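AlyGC (Glaciecola chathamensis, PDB 5GKD) is a family 6 polysaccharide lyase from a marine bacterium that degrades alginate, probably by beta-elimination at a calcium-containing active site. Local coordinates at residues Asn180-Arg186 with Gly211-Ser217; Asn204-Asn210 with Asn228-Arg234. One frame throughout, in Å; residues are numbered along the deposited sequence.

Interaction 1 (Asn180-Arg186 with Gly211-Ser217); sequences NGGETLR and GEVEIIS. With CA (calcium ion), chain E; PO4 (phosphate ion), chain H.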
loop_
_atom_site.group_PDB
_atom_site.type_symbol
_atom_site.label_atom_id
_atom_site.label_comp_id
_atom_site.label_asym_id
_atom_site.label_seq_id
_atom_site.Cartn_x
_atom_site.Cartn_y
_atom_site.Cartn_z
ATOM N N ASN A 180 3.614 -18.945 0.738
ATOM C CA ASN A 180 3.092 -20.095 0.023
ATOM C C ASN A 180 2.498 -19.664 -1.320
ATOM O O ASN A 180 2.161 -18.503 -1.540
ATOM C CB ASN A 180 2.041 -20.818 0.865
ATOM C CG ASN A 180 1.836 -22.271 0.430
ATOM O OD1 ASN A 180 0.873 -22.917 0.828
ATOM N ND2 ASN A 180 2.745 -22.781 -0.368
ATOM N N GLY A 181 2.412 -20.613 -2.241
ATOM C CA GLY A 181 1.820 -20.379 -3.540
ATOM C C GLY A 181 2.780 -20.095 -4.672
ATOM O O GLY A 181 2.370 -19.475 -5.656
ATOM N N GLY A 182 4.032 -20.536 -4.577
ATOM C CA GLY A 182 4.997 -20.283 -5.634
ATOM C C GLY A 182 5.435 -21.515 -6.397
ATOM O O GLY A 182 6.565 -21.579 -6.886
ATOM N N GLU A 183 4.551 -22.504 -6.494
ATOM C CA GLU A 183 4.897 -23.779 -7.109
ATOM C C GLU A 183 5.131 -23.614 -8.608
ATOM O O GLU A 183 4.554 -22.742 -9.256
ATOM C CB GLU A 183 3.786 -24.807 -6.874
ATOM C CG GLU A 183 3.466 -25.098 -5.422
ATOM C CD GLU A 183 2.354 -24.218 -4.866
ATOM O OE1 GLU A 183 2.043 -23.196 -5.488
ATOM O OE2 GLU A 183 1.778 -24.564 -3.817
ATOM N N THR A 184 6.000 -24.454 -9.152
ATOM C CA THR A 184 6.171 -24.483 -10.594
ATOM C C THR A 184 5.111 -25.356 -11.258
ATOM O O THR A 184 4.534 -24.955 -12.266
ATOM C CB THR A 184 7.586 -24.953 -10.945
ATOM O OG1 THR A 184 8.525 -23.946 -10.543
ATOM C CG2 THR A 184 7.735 -25.184 -12.444
ATOM N N LEU A 185 4.808 -26.521 -10.682
ATOM C CA LEU A 185 3.844 -27.465 -11.241
ATOM C C LEU A 185 3.003 -28.030 -10.102
ATOM O O LEU A 185 3.547 -28.577 -9.144
ATOM C CB LEU A 185 4.568 -28.598 -11.990
ATOM C CG LEU A 185 3.933 -29.457 -13.101
ATOM C CD1 LEU A 185 4.466 -30.878 -13.080
ATOM C CD2 LEU A 185 2.446 -29.472 -13.090
ATOM N N ARG A 186 1.686 -27.913 -10.201
ATOM C CA ARG A 186 0.761 -28.516 -9.250
ATOM C C ARG A 186 -0.186 -29.447 -10.003
ATOM O O ARG A 186 -0.806 -29.037 -10.985
ATOM C CB ARG A 186 -0.041 -27.443 -8.517
ATOM C CG ARG A 186 -1.064 -27.994 -7.534
ATOM C CD ARG A 186 -1.954 -26.880 -7.004
ATOM N NE ARG A 186 -3.025 -26.594 -7.950
ATOM C CZ ARG A 186 -3.598 -25.403 -8.110
ATOM N NH1 ARG A 186 -3.208 -24.370 -7.373
ATOM N NH2 ARG A 186 -4.558 -25.247 -9.006
ATOM N N GLY A 211 10.441 -20.788 -6.251
ATOM C CA GLY A 211 9.260 -20.097 -5.755
ATOM C C GLY A 211 8.979 -20.355 -4.286
ATOM O O GLY A 211 8.587 -19.439 -3.551
ATOM N N GLU A 212 9.197 -21.593 -3.832
ATOM C CA GLU A 212 8.810 -22.032 -2.489
ATOM C C GLU A 212 9.276 -23.465 -2.245
ATOM O O GLU A 212 9.962 -24.051 -3.085
ATOM C CB GLU A 212 7.301 -21.955 -2.301
ATOM C CG GLU A 212 6.556 -22.798 -3.323
ATOM C CD GLU A 212 5.264 -23.372 -2.774
ATOM O OE1 GLU A 212 4.189 -22.764 -2.942
ATOM O OE2 GLU A 212 5.338 -24.436 -2.153
ATOM N N VAL A 213 8.861 -24.068 -1.133
ATOM C CA VAL A 213 9.360 -25.405 -0.811
ATOM C C VAL A 213 8.924 -26.442 -1.846
ATOM O O VAL A 213 9.637 -27.423 -2.084
ATOM C CB VAL A 213 8.928 -25.818 0.607
ATOM C CG1 VAL A 213 7.448 -26.142 0.654
ATOM C CG2 VAL A 213 9.779 -27.005 1.078
ATOM N N GLU A 214 7.766 -26.267 -2.474
ATOM C CA GLU A 214 7.297 -27.221 -3.470
ATOM C C GLU A 214 7.623 -26.696 -4.858
ATOM O O GLU A 214 7.044 -25.705 -5.298
ATOM C CB GLU A 214 5.801 -27.472 -3.343
ATOM C CG GLU A 214 5.351 -28.099 -2.037
ATOM C CD GLU A 214 3.860 -28.327 -2.050
ATOM O OE1 GLU A 214 3.122 -27.334 -2.033
ATOM O OE2 GLU A 214 3.426 -29.488 -2.115
ATOM N N ILE A 215 8.571 -27.347 -5.529
ATOM C CA ILE A 215 8.743 -27.166 -6.966
ATOM C C ILE A 215 7.575 -27.802 -7.704
ATOM O O ILE A 215 6.874 -27.146 -8.481
ATOM C CB ILE A 215 10.077 -27.776 -7.440
ATOM C CG1 ILE A 215 11.282 -27.142 -6.754
ATOM C CG2 ILE A 215 10.226 -27.690 -8.961
ATOM C CD1 ILE A 215 12.507 -28.036 -6.894
ATOM N N ILE A 216 7.387 -29.101 -7.497
ATOM C CA ILE A 216 6.222 -29.853 -7.946
ATOM C C ILE A 216 5.385 -30.201 -6.725
ATOM O O ILE A 216 5.918 -30.682 -5.723
ATOM C CB ILE A 216 6.627 -31.139 -8.690
ATOM C CG1 ILE A 216 7.448 -30.805 -9.938
ATOM C CG2 ILE A 216 5.396 -31.955 -9.002
ATOM C CD1 ILE A 216 7.902 -32.016 -10.727
ATOM N N SER A 217 4.086 -29.969 -6.810
ATOM C CA SER A 217 3.150 -30.262 -5.731
ATOM C C SER A 217 2.153 -31.266 -6.292
ATOM O O SER A 217 1.224 -30.878 -7.008
ATOM C CB SER A 217 2.463 -28.987 -5.244
ATOM O OG SER A 217 1.619 -29.210 -4.117
HETATM CA CA CA E . 2.991 -24.940 -1.569
HETATM P P PO4 H . 0.294 -26.711 -0.058
HETATM O O1 PO4 H . 0.789 -27.782 -0.991
HETATM O O2 PO4 H . 0.756 -25.420 -0.610
HETATM O O3 PO4 H . 0.856 -26.957 1.368
HETATM O O4 PO4 H . -1.212 -26.700 -0.186
HETATM O O HOH W 1 8.765 -23.025 -7.905
HETATM O O HOH W 2 0.248 -26.781 -4.138
HETATM O O HOH W 3 3.702 -25.557 0.738
#

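Interaction 2 (Asn204-Asn210 with Asn228-Arg234); sequences NYFDRCN and NVFFESR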
loop_
_atom_site.group_PDB
_atom_site.type_symbol
_atom_site.label_atom_id
_atom_site.label_comp_id
_atom_site.label_asym_id
_atom_site.label_seq_id
_atom_site.Cartn_x
_atom_site.Cartn_y
_atom_site.Cartn_z
ATOM N N ASN A 204 11.235 -32.991 -18.284
ATOM C CA ASN A 204 11.297 -31.548 -18.132
ATOM C C ASN A 204 12.560 -31.157 -17.374
ATOM O O ASN A 204 13.135 -31.946 -16.627
ATOM C CB ASN A 204 10.069 -31.016 -17.398
ATOM C CG ASN A 204 8.794 -31.478 -18.023
ATOM O OD1 ASN A 204 8.339 -30.906 -19.018
ATOM N ND2 ASN A 204 8.210 -32.528 -17.464
ATOM N N TYR A 205 12.972 -29.918 -17.575
ATOM C CA TYR A 205 14.144 -29.349 -16.929
ATOM C C TYR A 205 13.667 -28.201 -16.055
ATOM O O TYR A 205 13.085 -27.230 -16.561
ATOM C CB TYR A 205 15.151 -28.878 -17.978
ATOM C CG TYR A 205 16.540 -28.693 -17.451
ATOM C CD1 TYR A 205 16.897 -27.526 -16.817
ATOM C CD2 TYR A 205 17.499 -29.701 -17.570
ATOM C CE1 TYR A 205 18.149 -27.341 -16.333
ATOM C CE2 TYR A 205 18.768 -29.525 -17.091
ATOM C CZ TYR A 205 19.086 -28.340 -16.465
ATOM O OH TYR A 205 20.334 -28.118 -15.943
ATOM N N PHE A 206 13.873 -28.333 -14.752
ATOM C CA PHE A 206 13.542 -27.305 -13.778
ATOM C C PHE A 206 14.840 -26.608 -13.358
ATOM O O PHE A 206 15.658 -27.178 -12.624
ATOM C CB PHE A 206 12.832 -27.903 -12.571
ATOM C CG PHE A 206 11.517 -28.561 -12.885
ATOM C CD1 PHE A 206 11.474 -29.836 -13.403
ATOM C CD2 PHE A 206 10.318 -27.905 -12.637
ATOM C CE1 PHE A 206 10.252 -30.462 -13.682
ATOM C CE2 PHE A 206 9.099 -28.535 -12.910
ATOM C CZ PHE A 206 9.070 -29.804 -13.435
ATOM N N ASP A 207 15.016 -25.392 -13.826
ATOM C CA ASP A 207 16.253 -24.618 -13.701
ATOM C C ASP A 207 15.997 -23.491 -12.701
ATOM O O ASP A 207 15.320 -22.513 -13.027
ATOM C CB ASP A 207 16.658 -24.081 -15.073
ATOM C CG ASP A 207 17.958 -23.271 -15.052
ATOM O OD1 ASP A 207 18.826 -23.493 -14.176
ATOM O OD2 ASP A 207 18.118 -22.429 -15.948
ATOM N N ARG A 208 16.533 -23.643 -11.485
ATOM C CA ARG A 208 16.417 -22.654 -10.418
ATOM C C ARG A 208 14.967 -22.251 -10.154
ATOM O O ARG A 208 14.634 -21.071 -10.030
ATOM C CB ARG A 208 17.258 -21.426 -10.720
ATOM C CG ARG A 208 18.746 -21.680 -10.707
ATOM C CD ARG A 208 19.247 -21.607 -12.102
ATOM N NE ARG A 208 20.055 -20.452 -12.342
ATOM C CZ ARG A 208 20.310 -19.958 -13.546
ATOM N NH1 ARG A 208 19.794 -20.506 -14.641
ATOM N NH2 ARG A 208 21.086 -18.897 -13.637
ATOM N N CYS A 209 14.086 -23.249 -10.090
ATOM C CA CYS A 209 12.701 -22.989 -9.713
ATOM C C CYS A 209 12.682 -22.827 -8.202
ATOM O O CYS A 209 12.740 -23.808 -7.460
ATOM C CB CYS A 209 11.788 -24.109 -10.207
ATOM S SG CYS A 209 11.760 -24.189 -12.032
ATOM N N ASN A 210 12.623 -21.573 -7.750
ATOM C CA ASN A 210 12.863 -21.205 -6.358
ATOM C C ASN A 210 11.639 -20.562 -5.702
ATOM O O ASN A 210 11.776 -19.854 -4.699
ATOM C CB ASN A 210 14.060 -20.256 -6.271
ATOM C CG ASN A 210 15.348 -20.884 -6.761
ATOM O OD1 ASN A 210 15.384 -22.064 -7.126
ATOM N ND2 ASN A 210 16.434 -20.097 -6.760
ATOM N N ASN A 228 12.783 -36.287 -14.933
ATOM C CA ASN A 228 12.959 -34.848 -14.904
ATOM C C ASN A 228 14.275 -34.486 -14.228
ATOM O O ASN A 228 14.794 -35.239 -13.407
ATOM C CB ASN A 228 11.797 -34.181 -14.169
ATOM C CG ASN A 228 10.465 -34.571 -14.743
ATOM O OD1 ASN A 228 10.037 -34.034 -15.776
ATOM N ND2 ASN A 228 9.804 -35.529 -14.101
ATOM N N VAL A 229 14.795 -33.312 -14.561
ATOM C CA VAL A 229 16.030 -32.804 -13.982
ATOM C C VAL A 229 15.720 -31.535 -13.204
ATOM O O VAL A 229 15.019 -30.649 -13.703
ATOM C CB VAL A 229 17.104 -32.555 -15.056
ATOM C CG1 VAL A 229 18.302 -31.852 -14.442
ATOM C CG2 VAL A 229 17.522 -33.869 -15.672
ATOM N N PHE A 230 16.222 -31.463 -11.974
ATOM C CA PHE A 230 16.047 -30.309 -11.107
ATOM C C PHE A 230 17.419 -29.709 -10.816
ATOM O O PHE A 230 18.191 -30.267 -10.036
ATOM C CB PHE A 230 15.346 -30.721 -9.819
ATOM C CG PHE A 230 14.016 -31.368 -10.040
ATOM C CD1 PHE A 230 13.925 -32.718 -10.319
ATOM C CD2 PHE A 230 12.846 -30.622 -9.943
ATOM C CE1 PHE A 230 12.688 -33.319 -10.507
ATOM C CE2 PHE A 230 11.630 -31.204 -10.141
ATOM C CZ PHE A 230 11.547 -32.559 -10.420
ATOM N N PHE A 231 17.713 -28.559 -11.403
ATOM C CA PHE A 231 19.043 -27.967 -11.320
ATOM C C PHE A 231 18.993 -26.772 -10.387
ATOM O O PHE A 231 18.349 -25.768 -10.698
ATOM C CB PHE A 231 19.545 -27.549 -12.697
ATOM C CG PHE A 231 20.926 -26.923 -12.680
ATOM C CD1 PHE A 231 21.086 -25.559 -12.516
ATOM C CD2 PHE A 231 22.057 -27.711 -12.837
ATOM C CE1 PHE A 231 22.343 -24.994 -12.512
ATOM C CE2 PHE A 231 23.310 -27.155 -12.854
ATOM C CZ PHE A 231 23.458 -25.797 -12.683
ATOM N N GLU A 232 19.673 -26.897 -9.252
ATOM C CA GLU A 232 19.851 -25.813 -8.292
ATOM C C GLU A 232 18.520 -25.189 -7.892
ATOM O O GLU A 232 18.415 -23.983 -7.694
ATOM C CB GLU A 232 20.815 -24.755 -8.835
ATOM C CG GLU A 232 22.236 -25.269 -8.981
ATOM C CD GLU A 232 23.243 -24.200 -9.439
ATOM O OE1 GLU A 232 22.867 -23.018 -9.624
ATOM O OE2 GLU A 232 24.421 -24.560 -9.619
ATOM N N SER A 233 17.498 -26.019 -7.747
ATOM C CA SER A 233 16.166 -25.529 -7.445
ATOM C C SER A 233 15.938 -25.581 -5.945
ATOM O O SER A 233 16.101 -26.634 -5.309
ATOM C CB SER A 233 15.087 -26.323 -8.185
ATOM O OG SER A 233 15.103 -26.037 -9.573
ATOM N N ARG A 234 15.525 -24.435 -5.411
ATOM C CA ARG A 234 15.386 -24.170 -3.985
ATOM C C ARG A 234 14.047 -24.693 -3.469
ATOM O O ARG A 234 13.184 -23.946 -3.011
ATOM C CB ARG A 234 15.517 -22.670 -3.772
ATOM C CG ARG A 234 16.065 -22.209 -2.475
ATOM C CD ARG A 234 16.181 -20.696 -2.532
ATOM N NE ARG A 234 16.588 -20.090 -1.273
ATOM C CZ ARG A 234 15.752 -19.734 -0.309
ATOM N NH1 ARG A 234 14.446 -19.951 -0.428
ATOM N NH2 ARG A 234 16.219 -19.164 0.778
HETATM O O HOH W 4 12.584 -21.256 -2.317
HETATM O O HOH W 5 19.017 -21.461 -7.205
#

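Interaction 1 (Asn180-Arg186 with Gly211-Ser217)
Glu-212 reaches across from the segment Gly-211 to Ser-217 and meets the loop Gly-181 to Glu-183 with one carboxylate oxygen. Its OE1 accepts the backbone N-H of Gly-182 at 2.8 Å on the anti lone pair, and the N-H of Gly-181 from the same anti side but 29° out of the carboxylate plane. Two peptide donors thus fix the rotation of the carboxylate, which turns both oxygens to the calcium: OE2 lies 2.5 Å from the metal and OE1 a longer 2.8 Å. CG sits between the backbone N and the carbonyl carbon (chi1 58°), a crowded position that sends the chain over Gly-182.

Glu-183 comes in obliquely, its carboxylate plane turned 36° from that of Glu-212. The bend in its chain brings OE2 to 2.6 Å from the calcium; this oxygen and Glu-212 OE1 both bind the metal, which can offset the repulsion expected between them. Glu-214 is extended beyond CG and binds with OE1 at 2.4 Å, while the hydroxyl OG of Ser-217 donates to its OE2 at 2.7 Å from above the carboxylate plane, a second-shell bond that probably helps hold the Glu-214 carboxylate in place. Asn-180 faces the calcium with its amide; as built, ND2 is 2.5 Å away, but the assignment of the amide's N and O is doubtful, and OD1 is probably the true ligand. A phosphate oxygen and a water join the metal shell.

Behind the metal the backbones pair in parallel. The carbonyl O of Ile-215 takes the N-H groups of both Thr-184 and Leu-185, and Ser-217 N donates to Leu-185 O at 2.8 Å. Neighbouring coils of a right-handed parallel beta-helix therefore meet here through strands 185-188 and 214-219, with acidic side chains from the start of the second strand and the loops leading into both forming the calcium site of this PL6 lyase.

Interaction 2 (Asn204-Asn210 with Asn228-Arg234)
Phe-206 carries Phe-230 on one face, with CE2 of Phe-230 3.5 Å above the ring plane and displaced toward its rim; Val-229 O and Asn-228 CB lie at the edge of the Phe-206 ring. The rings form an offset pair, planes 11° apart and centroids 4.7 Å apart, with little overlap. In both residues CG stands opposite the carbonyl carbon (chi1 -62° and -57°), which makes the rings lean the same way. Such like-on-like stacking belongs to the parallel beta-helix, and here it continues to Phe-171 beside Phe-206 and Phe-252 beside Phe-230. The amides of Asn-204 and Asn-228 lie side by side, nearly coplanar: OD1 of Asn-228 accepts both ND2 (2.9 Å) and the backbone N of Asn-204, and Asn-228 N in turn donates to Asn-250 OD1.

On the sheet face opposite the phenylalanine pair, the Tyr-205 ring leans obliquely on Val-229, CE2 to CG1 3.6 Å, and brings its OH alongside Phe-231 CB. Between the faces, straight backbone bonds join strands 205-207 and 229-231, for example Phe-206 N to Val-229 O at 2.8 Å.

Past the strands both segments turn. Cys-209 N donates to Ser-233 OG, and Arg-234 N reaches Asn-210 OD1 at 2.9 Å from above the amide carbonyl plane.

Overall arrangement
The two interactions join the same pair of neighbouring beta-helix coils, and their segments alternate along the chain: strand 200-207 of interaction 2 follows strand 185-188 and precedes strand 214-219. Their centres are about 11 Å apart and they touch through the core. Thr-184 CG2 lies 3.6 Å from Phe-206 CE2 and Ile-215 CG2 3.7 Å from Phe-206 CD2, so residues behind the metal site rest on the aromatic stack; separately, Ile-215 CD1 lies 3.4 Å from Ser-233 CB. The calcium belongs to interaction 1; the side chain of Cys-209 in interaction 2 is still about 12 Å from it. Glu-214 also lines a pocket with Arg-240, Arg-264 and Tyr-303, marked by a carbonate probably from the crystallisation liquor and consistent with substrate binding there.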